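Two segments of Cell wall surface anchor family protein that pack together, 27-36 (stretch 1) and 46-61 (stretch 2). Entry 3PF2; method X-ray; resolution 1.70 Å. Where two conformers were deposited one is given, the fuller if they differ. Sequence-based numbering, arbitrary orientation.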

# COMPACT_ATOMS: atom_id res chain seq x y z
N GLU A 27 0.59 1.82 7.37
CA GLU A 27 0.36 3.22 7.00
C GLU A 27 -0.79 3.27 6.00
O GLU A 27 -0.69 2.69 4.92
CB GLU A 27 1.66 3.77 6.40
CG GLU A 27 1.68 5.20 5.91
CD GLU A 27 3.11 5.69 5.61
OE1 GLU A 27 3.95 4.99 4.94
OE2 GLU A 27 3.43 6.80 6.08
N GLU A 28 -1.88 3.94 6.37
CA GLU A 28 -3.05 3.96 5.49
C GLU A 28 -2.83 4.89 4.29
O GLU A 28 -2.22 5.96 4.43
CB GLU A 28 -4.33 4.34 6.25
CG GLU A 28 -5.60 4.19 5.40
CD GLU A 28 -6.83 4.72 6.09
OE1 GLU A 28 -7.37 4.00 6.96
OE2 GLU A 28 -7.25 5.86 5.76
N PHE A 29 -3.32 4.47 3.13
CA PHE A 29 -3.25 5.26 1.90
C PHE A 29 -4.48 4.92 1.05
O PHE A 29 -5.22 4.00 1.37
CB PHE A 29 -1.97 4.94 1.10
CG PHE A 29 -1.88 3.51 0.68
CD1 PHE A 29 -2.45 3.09 -0.53
CD2 PHE A 29 -1.30 2.56 1.51
CE1 PHE A 29 -2.40 1.74 -0.90
CE2 PHE A 29 -1.24 1.22 1.14
CZ PHE A 29 -1.79 0.81 -0.07
N LYS A 30 -4.67 5.66 -0.03
CA LYS A 30 -5.82 5.43 -0.91
C LYS A 30 -5.43 4.83 -2.24
O LYS A 30 -4.49 5.29 -2.88
CB LYS A 30 -6.56 6.73 -1.16
CG LYS A 30 -7.13 7.34 0.12
CD LYS A 30 -7.96 8.56 -0.20
CE LYS A 30 -8.68 9.05 1.05
NZ LYS A 30 -7.76 9.79 1.96
N TRP A 31 -6.18 3.81 -2.67
CA TRP A 31 -6.24 3.43 -4.08
C TRP A 31 -7.36 4.27 -4.69
O TRP A 31 -8.27 4.71 -3.97
CB TRP A 31 -6.58 1.96 -4.24
CG TRP A 31 -5.62 0.99 -3.62
CD1 TRP A 31 -5.76 0.36 -2.42
CD2 TRP A 31 -4.41 0.49 -4.20
NE1 TRP A 31 -4.70 -0.48 -2.19
CE2 TRP A 31 -3.85 -0.43 -3.28
CE3 TRP A 31 -3.73 0.72 -5.42
CZ2 TRP A 31 -2.66 -1.12 -3.51
CZ3 TRP A 31 -2.52 0.04 -5.65
CH2 TRP A 31 -2.01 -0.88 -4.71
N PHE A 32 -7.32 4.49 -6.01
CA PHE A 32 -8.41 5.20 -6.69
C PHE A 32 -8.94 4.35 -7.84
O PHE A 32 -8.21 4.10 -8.80
CB PHE A 32 -7.94 6.56 -7.21
CG PHE A 32 -7.53 7.50 -6.12
CD1 PHE A 32 -8.42 8.44 -5.62
CD2 PHE A 32 -6.26 7.41 -5.56
CE1 PHE A 32 -8.03 9.31 -4.56
CE2 PHE A 32 -5.87 8.25 -4.51
CZ PHE A 32 -6.75 9.21 -4.02
N LEU A 33 -10.18 3.88 -7.71
CA LEU A 33 -10.82 3.12 -8.78
C LEU A 33 -11.49 4.14 -9.68
O LEU A 33 -12.27 4.98 -9.20
CB LEU A 33 -11.87 2.16 -8.22
CG LEU A 33 -11.48 0.85 -7.50
CD1 LEU A 33 -10.15 0.90 -6.75
CD2 LEU A 33 -12.61 0.28 -6.63
N LYS A 34 -11.21 4.09 -10.97
CA LYS A 34 -11.61 5.16 -11.87
C LYS A 34 -12.35 4.59 -13.05
O LYS A 34 -11.92 3.61 -13.62
CB LYS A 34 -10.38 5.92 -12.39
CG LYS A 34 -9.47 6.47 -11.28
CD LYS A 34 -8.00 6.56 -11.76
CE LYS A 34 -7.82 7.60 -12.90
NZ LYS A 34 -6.40 7.68 -13.37
N SER A 35 -13.45 5.23 -13.45
CA SER A 35 -14.16 4.82 -14.66
C SER A 35 -14.65 6.04 -15.40
O SER A 35 -15.11 6.99 -14.78
CB SER A 35 -15.39 3.98 -14.31
OG SER A 35 -16.04 3.54 -15.50
N THR A 36 -14.59 6.00 -16.72
CA THR A 36 -15.35 6.97 -17.50
C THR A 36 -16.85 6.69 -17.35
O THR A 36 -17.26 5.56 -17.06
CB THR A 36 -14.94 7.00 -18.99
OG1 THR A 36 -15.23 5.73 -19.59
CG2 THR A 36 -13.46 7.28 -19.14
N LYS A 46 -26.90 -2.35 -15.09
CA LYS A 46 -25.92 -2.85 -14.13
C LYS A 46 -24.67 -1.97 -14.18
O LYS A 46 -24.27 -1.51 -15.25
CB LYS A 46 -25.52 -4.29 -14.46
CG LYS A 46 -24.76 -4.99 -13.32
CD LYS A 46 -24.12 -6.31 -13.76
CE LYS A 46 -25.16 -7.37 -14.12
NZ LYS A 46 -26.16 -7.63 -13.04
N PHE A 47 -24.09 -1.72 -13.02
CA PHE A 47 -22.81 -1.01 -12.95
C PHE A 47 -22.21 -1.44 -11.63
O PHE A 47 -22.44 -0.83 -10.58
CB PHE A 47 -23.03 0.50 -13.03
CG PHE A 47 -21.79 1.28 -13.37
CD1 PHE A 47 -21.59 1.76 -14.66
CD2 PHE A 47 -20.84 1.57 -12.39
CE1 PHE A 47 -20.45 2.49 -14.99
CE2 PHE A 47 -19.70 2.30 -12.71
CZ PHE A 47 -19.51 2.76 -14.01
N GLU A 48 -21.45 -2.53 -11.68
CA GLU A 48 -20.94 -3.19 -10.48
C GLU A 48 -19.43 -3.34 -10.57
O GLU A 48 -18.91 -3.86 -11.57
CB GLU A 48 -21.57 -4.58 -10.33
CG GLU A 48 -23.05 -4.59 -9.99
CD GLU A 48 -23.64 -5.99 -9.95
OE1 GLU A 48 -22.88 -6.96 -10.12
OE2 GLU A 48 -24.87 -6.11 -9.74
N ILE A 49 -18.75 -2.89 -9.52
CA ILE A 49 -17.29 -2.96 -9.47
C ILE A 49 -16.86 -4.01 -8.46
O ILE A 49 -17.36 -4.04 -7.35
CB ILE A 49 -16.71 -1.56 -9.17
CG1 ILE A 49 -16.78 -0.71 -10.45
CG2 ILE A 49 -15.25 -1.67 -8.65
CD1 ILE A 49 -16.44 0.75 -10.28
N THR A 50 -15.94 -4.88 -8.87
CA THR A 50 -15.40 -5.91 -7.97
C THR A 50 -13.87 -5.80 -7.93
O THR A 50 -13.21 -5.79 -8.97
CB THR A 50 -15.78 -7.32 -8.44
OG1 THR A 50 -17.22 -7.43 -8.47
CG2 THR A 50 -15.20 -8.37 -7.51
N ASP A 51 -13.32 -5.72 -6.72
CA ASP A 51 -11.88 -5.59 -6.51
C ASP A 51 -11.43 -6.65 -5.52
O ASP A 51 -11.77 -6.58 -4.32
CB ASP A 51 -11.59 -4.17 -5.99
CG ASP A 51 -10.10 -3.85 -5.93
OD1 ASP A 51 -9.29 -4.77 -5.68
OD2 ASP A 51 -9.77 -2.66 -6.10
N LYS A 52 -10.70 -7.65 -6.01
CA LYS A 52 -10.14 -8.69 -5.17
C LYS A 52 -8.77 -8.21 -4.70
O LYS A 52 -7.82 -8.15 -5.49
CB LYS A 52 -10.05 -10.03 -5.91
CG LYS A 52 -9.53 -11.17 -5.04
CD LYS A 52 -9.62 -12.53 -5.73
CE LYS A 52 -8.64 -13.53 -5.13
NZ LYS A 52 -8.68 -13.61 -3.64
N PHE A 53 -8.67 -7.82 -3.44
CA PHE A 53 -7.39 -7.31 -2.93
C PHE A 53 -6.39 -8.42 -2.66
O PHE A 53 -6.74 -9.47 -2.13
CB PHE A 53 -7.61 -6.42 -1.69
CG PHE A 53 -8.22 -5.11 -2.01
CD1 PHE A 53 -7.43 -4.06 -2.50
CD2 PHE A 53 -9.60 -4.90 -1.88
CE1 PHE A 53 -8.00 -2.82 -2.83
CE2 PHE A 53 -10.17 -3.67 -2.19
CZ PHE A 53 -9.38 -2.63 -2.67
N ALA A 54 -5.14 -8.20 -3.08
CA ALA A 54 -4.03 -9.12 -2.82
C ALA A 54 -3.92 -9.45 -1.33
O ALA A 54 -4.30 -8.63 -0.49
CB ALA A 54 -2.71 -8.52 -3.32
N ASP A 55 -3.42 -10.65 -1.03
CA ASP A 55 -3.22 -11.09 0.35
C ASP A 55 -2.54 -10.04 1.22
O ASP A 55 -2.88 -9.87 2.39
CB ASP A 55 -2.37 -12.37 0.38
CG ASP A 55 -3.09 -13.57 -0.23
OD1 ASP A 55 -4.28 -13.45 -0.55
OD2 ASP A 55 -2.44 -14.63 -0.39
N GLY A 56 -1.54 -9.37 0.64
CA GLY A 56 -0.69 -8.42 1.35
C GLY A 56 -1.30 -7.05 1.53
O GLY A 56 -0.63 -6.13 2.02
N LEU A 57 -2.56 -6.89 1.14
CA LEU A 57 -3.29 -5.64 1.36
C LEU A 57 -4.44 -5.85 2.33
O LEU A 57 -5.14 -6.85 2.25
CB LEU A 57 -3.82 -5.10 0.03
CG LEU A 57 -2.79 -4.78 -1.06
CD1 LEU A 57 -3.49 -4.38 -2.33
CD2 LEU A 57 -1.83 -3.67 -0.63
N THR A 58 -4.63 -4.90 3.25
CA THR A 58 -5.80 -4.88 4.12
C THR A 58 -6.68 -3.68 3.76
O THR A 58 -6.25 -2.53 3.83
CB THR A 58 -5.42 -4.86 5.63
OG1 THR A 58 -4.72 -6.07 5.96
CG2 THR A 58 -6.67 -4.73 6.54
N TYR A 59 -7.92 -3.97 3.35
CA TYR A 59 -8.95 -2.98 3.12
C TYR A 59 -9.37 -2.29 4.42
O TYR A 59 -9.53 -2.94 5.47
CB TYR A 59 -10.17 -3.66 2.48
CG TYR A 59 -11.46 -2.86 2.51
CD1 TYR A 59 -11.81 -2.01 1.45
CD2 TYR A 59 -12.34 -2.96 3.59
CE1 TYR A 59 -13.00 -1.28 1.48
CE2 TYR A 59 -13.51 -2.23 3.64
CZ TYR A 59 -13.84 -1.41 2.57
OH TYR A 59 -15.01 -0.68 2.60
N LYS A 60 -9.54 -0.97 4.36
CA LYS A 60 -9.96 -0.18 5.53
C LYS A 60 -11.36 0.39 5.37
O LYS A 60 -12.20 0.21 6.25
CB LYS A 60 -8.98 0.95 5.85
CG LYS A 60 -7.64 0.49 6.40
CD LYS A 60 -7.81 -0.28 7.72
CE LYS A 60 -6.55 -1.06 8.05
NZ LYS A 60 -6.64 -1.70 9.40
N SER A 61 -11.60 1.08 4.26
CA SER A 61 -12.89 1.73 4.03
C SER A 61 -12.96 2.25 2.61
O SER A 61 -11.94 2.33 1.92
CB SER A 61 -13.07 2.93 4.98
OG SER A 61 -11.97 3.82 4.88
O HOH W 1 -10.50 4.16 6.91

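No hydrogen bond links these two stretches directly; they meet through side chains, and fit does the work. Strands 29-35 and 46-52 run roughly antiparallel, at 147°, with their axes 10.1 Å apart at closest approach, a spacing that leaves room for a layer of side chains. Both strands supply it: Trp31, Leu33 and Ser35 point toward stretch 2, and Phe47, Ile49 and Asp51 point back toward stretch 1, while Lys34, between Leu33 and Ser35, points away.

Trp31 is the broad bump. Its indole enters a hollow walled by Phe53, just before the Ala54 to Leu57 type I turn, and Leu57, its last residue. Trp31 CZ2 lies 3.6 Å from Leu57 CD1, and at the pyrrole end Trp31 CD1 comes within 3.9 Å of Phe53 CE1. The two rings meet obliquely, planes at 44°. The CA-to-CB bond of Phe53 points sideways relative to stretch 1, yet the end of its ring comes near the indole. Trp31 NE1 is hydrogen-bonded elsewhere in the structure, so burying this large ring strands no polar group.

Leu33, a smaller knob, has the largest covered area in stretch 1. Its CD2 packs 3.9 Å from Ile49 CG2, while its CD1 sits 3.6 Å from Asp51 OD2. That carboxylate oxygen is hydrogen-bonded elsewhere in the structure, so it is not left unsatisfied beside the methyl group.

At Ser35 the proportions reverse: a short side chain meets a long one. Phe47 reaches across, and Ser35 OG lies near its ring plane, at the edge, 3.9 Å from Phe47 CZ. Ser35 OG donates to Thr36 O at 2.8 Å, satisfying itself locally.

At the other end Glu28 and Lys60 are exposed. Glu28 OE1 rests 3.6 Å from Lys60 CG, touching the aliphatic part of a lysine whose end leads away. A water bridges the stretches there, donating to Glu28 OE1 at 3.1 Å and lying 2.5 Å from Ser61 OG.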